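Long-range contacts in leucine-rich repeat protein (PDB 4ECN), which is of unknown function but is an extracellular leucine-rich repeat protein that probably binds other proteins: residues K45-H50 / G89-D94; L349-F354 / L450-F455; Q396-S401 / K415-D420. All coordinates share one frame; numbering follows the deposited sequence.

Contact 1 lies in the N-terminal part of the chain, in a beta-sheet domain of the DUF4458 family. Contact 2 is in the leucine-rich repeat sheet; contact 3 is in the long excursion after strand 351-353, probably an insertion. The centres of contacts 1 and 2 are about 51 Å apart, and those of contacts 1 and 3 about 77 Å, on opposite sides of the chain's centre. Contact 3 is nested inside the chain loop that contact 2 closes, yet their centres are about 36 Å apart and their nearest atoms about 20 Å. No two contacts touch. The side chain of Val351, in contact 2, is about 11 Å from a sodium ion bound by Gln314 and Val317.

Contact 1: K45-H50 / G89-D94; sequences KVVMTH and GYYLYD
Lys45 crosses from its strand to Tyr91 and Tyr93 on the antiparallel neighbour. Lys45 CB sits at the ring edge of Tyr93, 3.8 Å from Tyr93 CE1. CG stands anti to the backbone N (chi1 -174°), and CD continues nearly straight from it. The chain then bends at chi3 (71°), which sets CE near both tyrosines. Lys45 CE is 3.9 Å from Tyr91 CD1. Lys45 CE is also 3.4 Å from Tyr93 OH. At the tip, Lys45 NZ is 3.3 Å from Tyr93 OH.

On the same face of the sheet, Val47 CG2 lies 3.9 Å from Tyr91 CE1. On the other face, Val46 CG2 packs on Tyr90 CB. Lys45 with Tyr91 and Val47 with Gly89 are antiparallel hydrogen-bonded pairs. Val46 and Tyr90 form the non-hydrogen-bonded pair between them. Lys45 N donates to Tyr91 O at 3.0 Å. Tyr91 N returns a hydrogen bond to Lys45 O at 3.2 Å. Val47 N donates to Gly89 O at 2.8 Å. Strand 54-63 flanks strand 43-49, and strand 99-104 flanks strand 83-93. The Tyr91 ring also meets Trp210, from the second DUF4458 region of the chain.

The DUF4458 family belongs to the transthyretin clan, and this pairing is an internal part of its sheet. Main-chain bonds fix the register. Lys45 packs its methylenes on the tyrosines, while its ammonium is likely to stay hydrated on the partly exposed side.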
# COMPACT_ATOMS: atom_id res chain seq x y z
N LYS A 45 23.70 13.28 -49.70
CA LYS A 45 23.06 12.02 -50.04
C LYS A 45 22.23 11.62 -48.83
O LYS A 45 22.76 11.16 -47.82
CB LYS A 45 24.07 10.94 -50.49
CG LYS A 45 23.43 9.62 -51.01
CD LYS A 45 24.44 8.69 -51.73
CE LYS A 45 25.45 8.02 -50.82
NZ LYS A 45 26.61 7.47 -51.58
N VAL A 46 20.95 11.90 -48.91
CA VAL A 46 20.05 11.60 -47.81
C VAL A 46 19.52 10.17 -48.00
O VAL A 46 18.90 9.84 -49.03
CB VAL A 46 18.93 12.67 -47.68
CG1 VAL A 46 18.03 12.37 -46.49
CG2 VAL A 46 19.51 14.07 -47.55
N VAL A 47 19.81 9.32 -47.02
CA VAL A 47 19.38 7.92 -46.97
C VAL A 47 18.00 7.88 -46.30
O VAL A 47 17.83 8.38 -45.18
CB VAL A 47 20.44 7.04 -46.26
CG1 VAL A 47 19.97 5.59 -46.11
CG2 VAL A 47 21.78 7.09 -46.98
N MSE A 48 17.00 7.31 -46.99
CA MSE A 48 15.62 7.22 -46.49
C MSE A 48 15.04 5.82 -46.61
O MSE A 48 15.55 5.01 -47.38
CB MSE A 48 14.70 8.16 -47.28
CG MSE A 48 14.87 9.62 -46.96
SE MSE A 48 14.08 10.66 -48.40
CE MSE A 48 15.50 10.38 -49.79
N THR A 49 13.92 5.58 -45.91
CA THR A 49 13.17 4.33 -45.96
C THR A 49 11.66 4.63 -46.07
O THR A 49 11.12 5.39 -45.26
CB THR A 49 13.46 3.44 -44.74
OG1 THR A 49 13.21 4.17 -43.54
CG2 THR A 49 14.88 2.89 -44.72
N HIS A 50 11.01 4.07 -47.10
CA HIS A 50 9.57 4.23 -47.35
C HIS A 50 8.96 2.85 -47.60
O HIS A 50 9.05 2.31 -48.71
CB HIS A 50 9.29 5.19 -48.54
CG HIS A 50 7.84 5.33 -48.94
ND1 HIS A 50 6.88 5.85 -48.07
CD2 HIS A 50 7.26 5.08 -50.14
CE1 HIS A 50 5.75 5.85 -48.75
NE2 HIS A 50 5.92 5.41 -50.00
N GLY A 89 20.05 8.59 -42.29
CA GLY A 89 21.22 9.44 -42.14
C GLY A 89 21.54 10.13 -43.44
O GLY A 89 20.83 9.95 -44.44
N TYR A 90 22.61 10.94 -43.44
CA TYR A 90 23.01 11.68 -44.62
C TYR A 90 24.52 11.91 -44.66
O TYR A 90 25.18 11.92 -43.61
CB TYR A 90 22.28 13.04 -44.70
CG TYR A 90 22.56 14.00 -43.56
CD1 TYR A 90 23.63 14.89 -43.61
CD2 TYR A 90 21.71 14.07 -42.46
CE1 TYR A 90 23.88 15.78 -42.56
CE2 TYR A 90 21.96 14.95 -41.40
CZ TYR A 90 23.04 15.81 -41.46
OH TYR A 90 23.26 16.68 -40.43
N TYR A 91 25.06 12.12 -45.87
CA TYR A 91 26.47 12.41 -46.08
C TYR A 91 26.60 13.73 -46.79
O TYR A 91 25.83 14.00 -47.71
CB TYR A 91 27.20 11.28 -46.89
CG TYR A 91 26.91 9.85 -46.49
CD1 TYR A 91 25.86 9.14 -47.06
CD2 TYR A 91 27.77 9.16 -45.62
CE1 TYR A 91 25.61 7.80 -46.72
CE2 TYR A 91 27.53 7.82 -45.29
CZ TYR A 91 26.45 7.14 -45.84
OH TYR A 91 26.18 5.83 -45.52
N LEU A 92 27.56 14.57 -46.39
CA LEU A 92 27.85 15.83 -47.06
C LEU A 92 29.14 15.63 -47.89
O LEU A 92 29.98 14.82 -47.51
CB LEU A 92 27.95 17.00 -46.07
CG LEU A 92 26.64 17.36 -45.36
CD1 LEU A 92 26.88 18.22 -44.17
CD2 LEU A 92 25.67 18.03 -46.29
N TYR A 93 29.25 16.30 -49.06
CA TYR A 93 30.40 16.12 -49.96
C TYR A 93 30.97 17.47 -50.45
O TYR A 93 30.20 18.34 -50.84
CB TYR A 93 29.97 15.29 -51.19
CG TYR A 93 29.47 13.89 -50.88
CD1 TYR A 93 28.12 13.64 -50.64
CD2 TYR A 93 30.34 12.80 -50.89
CE1 TYR A 93 27.65 12.35 -50.38
CE2 TYR A 93 29.89 11.51 -50.64
CZ TYR A 93 28.54 11.29 -50.38
OH TYR A 93 28.11 10.00 -50.14
N ASP A 94 32.32 17.61 -50.47
CA ASP A 94 33.02 18.83 -50.93
C ASP A 94 33.08 18.90 -52.49
O ASP A 94 32.40 18.13 -53.18
CB ASP A 94 34.46 18.88 -50.34
CG ASP A 94 35.46 17.91 -50.94
OD1 ASP A 94 35.07 16.76 -51.26
OD2 ASP A 94 36.64 18.29 -51.09

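Contact 2: L349-F354 / L450-F455; sequences LKVLSF and LQIIYF
Leu352, Leu450 and Ile453 form the apolar centre on one face of two parallel strands, Leu450 coming from just before the second. Leu450 CD1 reaches Leu352 CB at 3.7 Å. Leu352 CD2 lies 3.8 Å from Ile453 CD1, the two side chains running side by side. Leu349 and Leu450 are paired in the same way.

Further along, Phe354 and Phe455 both hold CG anti to the carbonyl carbon (chi1 -59° and -51°), and their side chains point the same way. Their planes are 16° apart and slid past each other, with centroids 5.3 Å apart, so the rings barely overlap. Ile453 CD1 stands at the edge of the Phe354 ring. On the opposite face, Val351 CG1 meets Ile452 CD1 at 4.0 Å, and Ser353 OG touches Tyr454 CB.

Parallel backbone hydrogen bonds join the strands. Leu352 N donates to Ile452 O at 3.0 Å. Phe354 N donates to Tyr454 O at 2.7 Å. The polar edge lies just before the strands begin. Here Gln451 N donates to Lys350 O at 2.8 Å. Gln451 OE1 lies 3.6 Å from Lys350 CB, and Gln451 NE2 is hydrogen-bonded to Asp374. An alanine in place of Gln451 would probably leave Asp374 without this amide donor and the Lys350 chain without the carboxamide it crosses.

Leu349, Leu352, Phe354 and Leu450, Ile453, Phe455 follow the LxxLxL-like spacing of leucine-rich repeats. Strands 351-353 and 452-456 are neighbours in the first of the two long repeat sheets. Strands 325-329 and 495-499 lie beyond them. Ile437 and Ile440 of strand 436-440 pack against Phe354 and Phe455 respectively.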
# COMPACT_ATOMS: atom_id res chain seq x y z
N LEU A 349 7.34 -17.15 -11.04
CA LEU A 349 6.71 -16.06 -10.29
C LEU A 349 6.03 -16.62 -9.04
O LEU A 349 5.24 -17.56 -9.13
CB LEU A 349 5.70 -15.36 -11.24
CG LEU A 349 5.30 -13.90 -11.05
CD1 LEU A 349 6.46 -13.02 -10.71
CD2 LEU A 349 4.63 -13.38 -12.31
N LYS A 350 6.40 -16.08 -7.87
CA LYS A 350 5.90 -16.53 -6.58
C LYS A 350 5.07 -15.44 -5.88
O LYS A 350 4.18 -15.76 -5.09
CB LYS A 350 7.05 -16.98 -5.68
CG LYS A 350 7.56 -18.36 -6.09
CD LYS A 350 8.40 -19.00 -4.99
CE LYS A 350 8.52 -20.51 -5.12
NZ LYS A 350 7.21 -21.20 -4.89
N VAL A 351 5.34 -14.16 -6.17
CA VAL A 351 4.60 -13.02 -5.62
C VAL A 351 4.32 -12.07 -6.79
O VAL A 351 5.19 -11.80 -7.59
CB VAL A 351 5.28 -12.34 -4.40
CG1 VAL A 351 5.27 -13.26 -3.18
CG2 VAL A 351 6.71 -11.88 -4.70
N LEU A 352 3.06 -11.67 -6.97
CA LEU A 352 2.60 -10.83 -8.07
C LEU A 352 1.63 -9.81 -7.53
O LEU A 352 0.68 -10.17 -6.84
CB LEU A 352 1.95 -11.69 -9.17
CG LEU A 352 1.31 -10.96 -10.34
CD1 LEU A 352 2.33 -10.12 -11.10
CD2 LEU A 352 0.65 -11.95 -11.27
N SER A 353 1.89 -8.54 -7.83
CA SER A 353 1.14 -7.43 -7.27
C SER A 353 0.89 -6.29 -8.30
O SER A 353 1.84 -5.77 -8.90
CB SER A 353 1.93 -6.93 -6.07
OG SER A 353 1.31 -5.81 -5.48
N PHE A 354 -0.39 -5.92 -8.52
CA PHE A 354 -0.85 -4.87 -9.44
C PHE A 354 -1.36 -3.62 -8.70
O PHE A 354 -1.63 -2.58 -9.31
CB PHE A 354 -1.98 -5.42 -10.33
CG PHE A 354 -1.56 -6.62 -11.14
CD1 PHE A 354 -0.79 -6.46 -12.30
CD2 PHE A 354 -1.95 -7.90 -10.78
CE1 PHE A 354 -0.41 -7.57 -13.06
CE2 PHE A 354 -1.60 -9.01 -11.56
CZ PHE A 354 -0.82 -8.84 -12.70
N LEU A 450 2.90 -19.44 -7.86
CA LEU A 450 2.35 -18.21 -7.28
C LEU A 450 1.77 -18.50 -5.91
O LEU A 450 0.98 -19.43 -5.75
CB LEU A 450 1.30 -17.60 -8.21
CG LEU A 450 1.10 -16.08 -8.20
CD1 LEU A 450 2.34 -15.36 -8.68
CD2 LEU A 450 -0.04 -15.68 -9.10
N GLN A 451 2.25 -17.73 -4.91
CA GLN A 451 1.91 -17.80 -3.48
C GLN A 451 0.99 -16.67 -3.04
O GLN A 451 0.10 -16.88 -2.20
CB GLN A 451 3.19 -17.75 -2.63
CG GLN A 451 4.19 -18.85 -2.92
CD GLN A 451 5.53 -18.62 -2.28
OE1 GLN A 451 6.05 -17.49 -2.22
NE2 GLN A 451 6.16 -19.71 -1.87
N ILE A 452 1.26 -15.45 -3.54
CA ILE A 452 0.51 -14.24 -3.19
C ILE A 452 0.21 -13.41 -4.44
O ILE A 452 1.12 -13.16 -5.23
CB ILE A 452 1.34 -13.42 -2.15
CG1 ILE A 452 1.66 -14.23 -0.87
CG2 ILE A 452 0.64 -12.14 -1.78
CD1 ILE A 452 2.78 -13.69 -0.12
N ILE A 453 -1.06 -12.97 -4.62
CA ILE A 453 -1.50 -12.12 -5.74
C ILE A 453 -2.30 -10.93 -5.13
O ILE A 453 -3.22 -11.14 -4.34
CB ILE A 453 -2.27 -12.88 -6.87
CG1 ILE A 453 -2.39 -12.02 -8.13
CG2 ILE A 453 -3.62 -13.46 -6.44
CD1 ILE A 453 -2.58 -12.80 -9.40
N TYR A 454 -1.89 -9.70 -5.47
CA TYR A 454 -2.51 -8.47 -4.99
C TYR A 454 -3.00 -7.61 -6.15
O TYR A 454 -2.25 -7.30 -7.08
CB TYR A 454 -1.53 -7.65 -4.12
CG TYR A 454 -1.49 -7.95 -2.63
CD1 TYR A 454 -1.20 -9.23 -2.16
CD2 TYR A 454 -1.56 -6.93 -1.69
CE1 TYR A 454 -1.11 -9.50 -0.79
CE2 TYR A 454 -1.47 -7.18 -0.32
CZ TYR A 454 -1.22 -8.47 0.13
OH TYR A 454 -1.15 -8.74 1.48
N PHE A 455 -4.30 -7.27 -6.11
CA PHE A 455 -5.03 -6.36 -6.99
C PHE A 455 -5.64 -5.31 -6.17
O PHE A 455 -6.32 -5.64 -5.19
CB PHE A 455 -6.12 -7.07 -7.79
CG PHE A 455 -5.77 -8.30 -8.56
CD1 PHE A 455 -5.35 -8.22 -9.88
CD2 PHE A 455 -5.98 -9.56 -8.01
CE1 PHE A 455 -5.08 -9.37 -10.62
CE2 PHE A 455 -5.72 -10.71 -8.75
CZ PHE A 455 -5.26 -10.60 -10.05

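Contact 3: Q396-S401 / K415-D420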
# COMPACT_ATOMS: atom_id res chain seq x y z
N GLN A 396 -6.77 0.80 23.31
CA GLN A 396 -8.06 1.12 23.95
C GLN A 396 -7.94 2.19 25.03
O GLN A 396 -8.94 2.85 25.33
CB GLN A 396 -8.71 -0.12 24.57
CG GLN A 396 -9.33 -1.03 23.52
CD GLN A 396 -10.22 -0.30 22.56
OE1 GLN A 396 -11.23 0.31 22.93
NE2 GLN A 396 -9.87 -0.36 21.31
N ARG A 397 -6.71 2.42 25.54
CA ARG A 397 -6.45 3.47 26.53
C ARG A 397 -6.50 4.89 25.88
O ARG A 397 -6.50 5.86 26.63
CB ARG A 397 -5.12 3.24 27.25
CG ARG A 397 -5.14 1.95 28.08
CD ARG A 397 -3.78 1.60 28.63
NE ARG A 397 -2.78 1.48 27.56
CZ ARG A 397 -1.47 1.34 27.76
NH1 ARG A 397 -0.99 1.28 29.00
NH2 ARG A 397 -0.64 1.28 26.74
N LEU A 398 -6.66 5.01 24.54
CA LEU A 398 -6.83 6.29 23.83
C LEU A 398 -8.28 6.82 23.99
O LEU A 398 -8.60 7.90 23.48
CB LEU A 398 -6.49 6.17 22.32
CG LEU A 398 -5.04 5.84 21.92
CD1 LEU A 398 -4.98 5.33 20.52
CD2 LEU A 398 -4.13 7.03 22.10
N ASN A 399 -9.16 6.03 24.67
CA ASN A 399 -10.56 6.35 24.98
C ASN A 399 -10.65 6.97 26.41
O ASN A 399 -11.72 7.43 26.83
CB ASN A 399 -11.45 5.11 24.85
CG ASN A 399 -11.47 4.44 23.47
OD1 ASN A 399 -11.54 3.22 23.37
ND2 ASN A 399 -11.42 5.20 22.38
N LEU A 400 -9.51 6.97 27.14
CA LEU A 400 -9.39 7.58 28.45
C LEU A 400 -9.17 9.05 28.29
O LEU A 400 -8.75 9.49 27.21
CB LEU A 400 -8.24 6.96 29.25
CG LEU A 400 -8.34 5.48 29.66
CD1 LEU A 400 -6.99 4.96 30.09
CD2 LEU A 400 -9.29 5.30 30.81
N SER A 401 -9.40 9.82 29.35
CA SER A 401 -9.16 11.26 29.36
C SER A 401 -7.68 11.55 29.24
O SER A 401 -6.86 10.70 29.60
CB SER A 401 -9.69 11.88 30.64
OG SER A 401 -8.99 11.41 31.79
N LYS A 415 2.81 -0.09 30.47
CA LYS A 415 3.34 0.16 29.12
C LYS A 415 2.79 1.50 28.57
O LYS A 415 1.64 1.83 28.85
CB LYS A 415 3.04 -1.00 28.15
CG LYS A 415 1.57 -1.24 27.81
CD LYS A 415 1.43 -2.03 26.51
CE LYS A 415 0.01 -2.04 25.98
NZ LYS A 415 -0.08 -2.60 24.61
N PRO A 416 3.60 2.29 27.82
CA PRO A 416 3.10 3.59 27.31
C PRO A 416 1.96 3.44 26.31
O PRO A 416 1.84 2.40 25.64
CB PRO A 416 4.33 4.21 26.64
CG PRO A 416 5.21 3.07 26.32
CD PRO A 416 5.01 2.07 27.41
N ILE A 417 1.12 4.48 26.21
CA ILE A 417 -0.03 4.46 25.32
C ILE A 417 0.46 4.87 23.92
O ILE A 417 1.07 5.93 23.75
CB ILE A 417 -1.19 5.34 25.86
CG1 ILE A 417 -1.55 4.90 27.30
CG2 ILE A 417 -2.40 5.23 24.94
CD1 ILE A 417 -2.42 5.74 28.05
N LYS A 418 0.21 3.97 22.95
CA LYS A 418 0.59 4.05 21.54
C LYS A 418 -0.36 4.98 20.77
O LYS A 418 -1.50 4.58 20.53
CB LYS A 418 0.55 2.64 20.90
CG LYS A 418 1.47 1.60 21.53
CD LYS A 418 0.81 0.21 21.54
CE LYS A 418 1.69 -0.87 22.14
NZ LYS A 418 2.10 -0.59 23.55
N LYS A 419 0.12 6.18 20.32
CA LYS A 419 -0.68 7.17 19.56
C LYS A 419 -1.42 6.50 18.37
O LYS A 419 -0.92 5.50 17.82
CB LYS A 419 0.15 8.37 19.04
CG LYS A 419 1.27 8.02 18.06
CD LYS A 419 1.92 9.26 17.44
CE LYS A 419 3.11 8.88 16.57
NZ LYS A 419 3.81 10.07 16.01
N ASP A 420 -2.60 7.03 18.00
CA ASP A 420 -3.34 6.45 16.88
C ASP A 420 -2.64 6.84 15.57
O ASP A 420 -2.64 8.00 15.14
CB ASP A 420 -4.82 6.84 16.88
CG ASP A 420 -5.63 6.15 15.80
OD1 ASP A 420 -5.15 5.13 15.25
OD2 ASP A 420 -6.76 6.59 15.54
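Arg397 and Ile417 are brought together by their torsions. In Arg397, CG is anti to the carbonyl carbon, and the chain bends at chi3 (-56°), which sets NE. In Ile417, CG1 is also anti to the carbonyl carbon (chi1 -54°). Ile417 CG1 then lies over the centre of the guanidinium, 3.6 Å from Arg397 CZ. Ile417 CD1 reaches back to Arg397 CB at 3.8 Å.

At the guanidinium edge, Arg397 NH1 donates to Lys415 O at 2.7 Å, with an N-H...O angle of 147°. Arg397 NH2 adds a weak bond to Lys415 O at 3.2 Å, so one carbonyl takes both nitrogens. The aliphatic chain of Lys415 crosses nearby, with Lys415 CE 3.5 Å from Arg397 NH2. The amino groups of Lys415 and Lys418 bring like charges close to the guanidinium. Asp395 forms a salt bridge with Arg397 NH2 and accepts a hydrogen bond from Lys418 N, which would probably offset this repulsion.

Leu398 packs on the residues from Ile417 to Asp420. Leu398 CD2 meets Ile417 CG2 at 3.8 Å as the two side chains slide past each other in opposite directions. Leu398 CD1 lies 3.6 Å from Lys418 O and also touches Asp420 CB.

The first segment makes a 3-10 turn, and Ser401 is the N-cap of helix 402-409, its OG accepting a hydrogen bond from Leu404 N. Ser401 OG is also hydrogen-bonded to Asp759 of strand 757-759. The two segments lie before and after this short helix, at the surface. They belong to the long excursion between repeat strands 351-353 and 452-456, consistent with an insertion in the leucine-rich repeat fold.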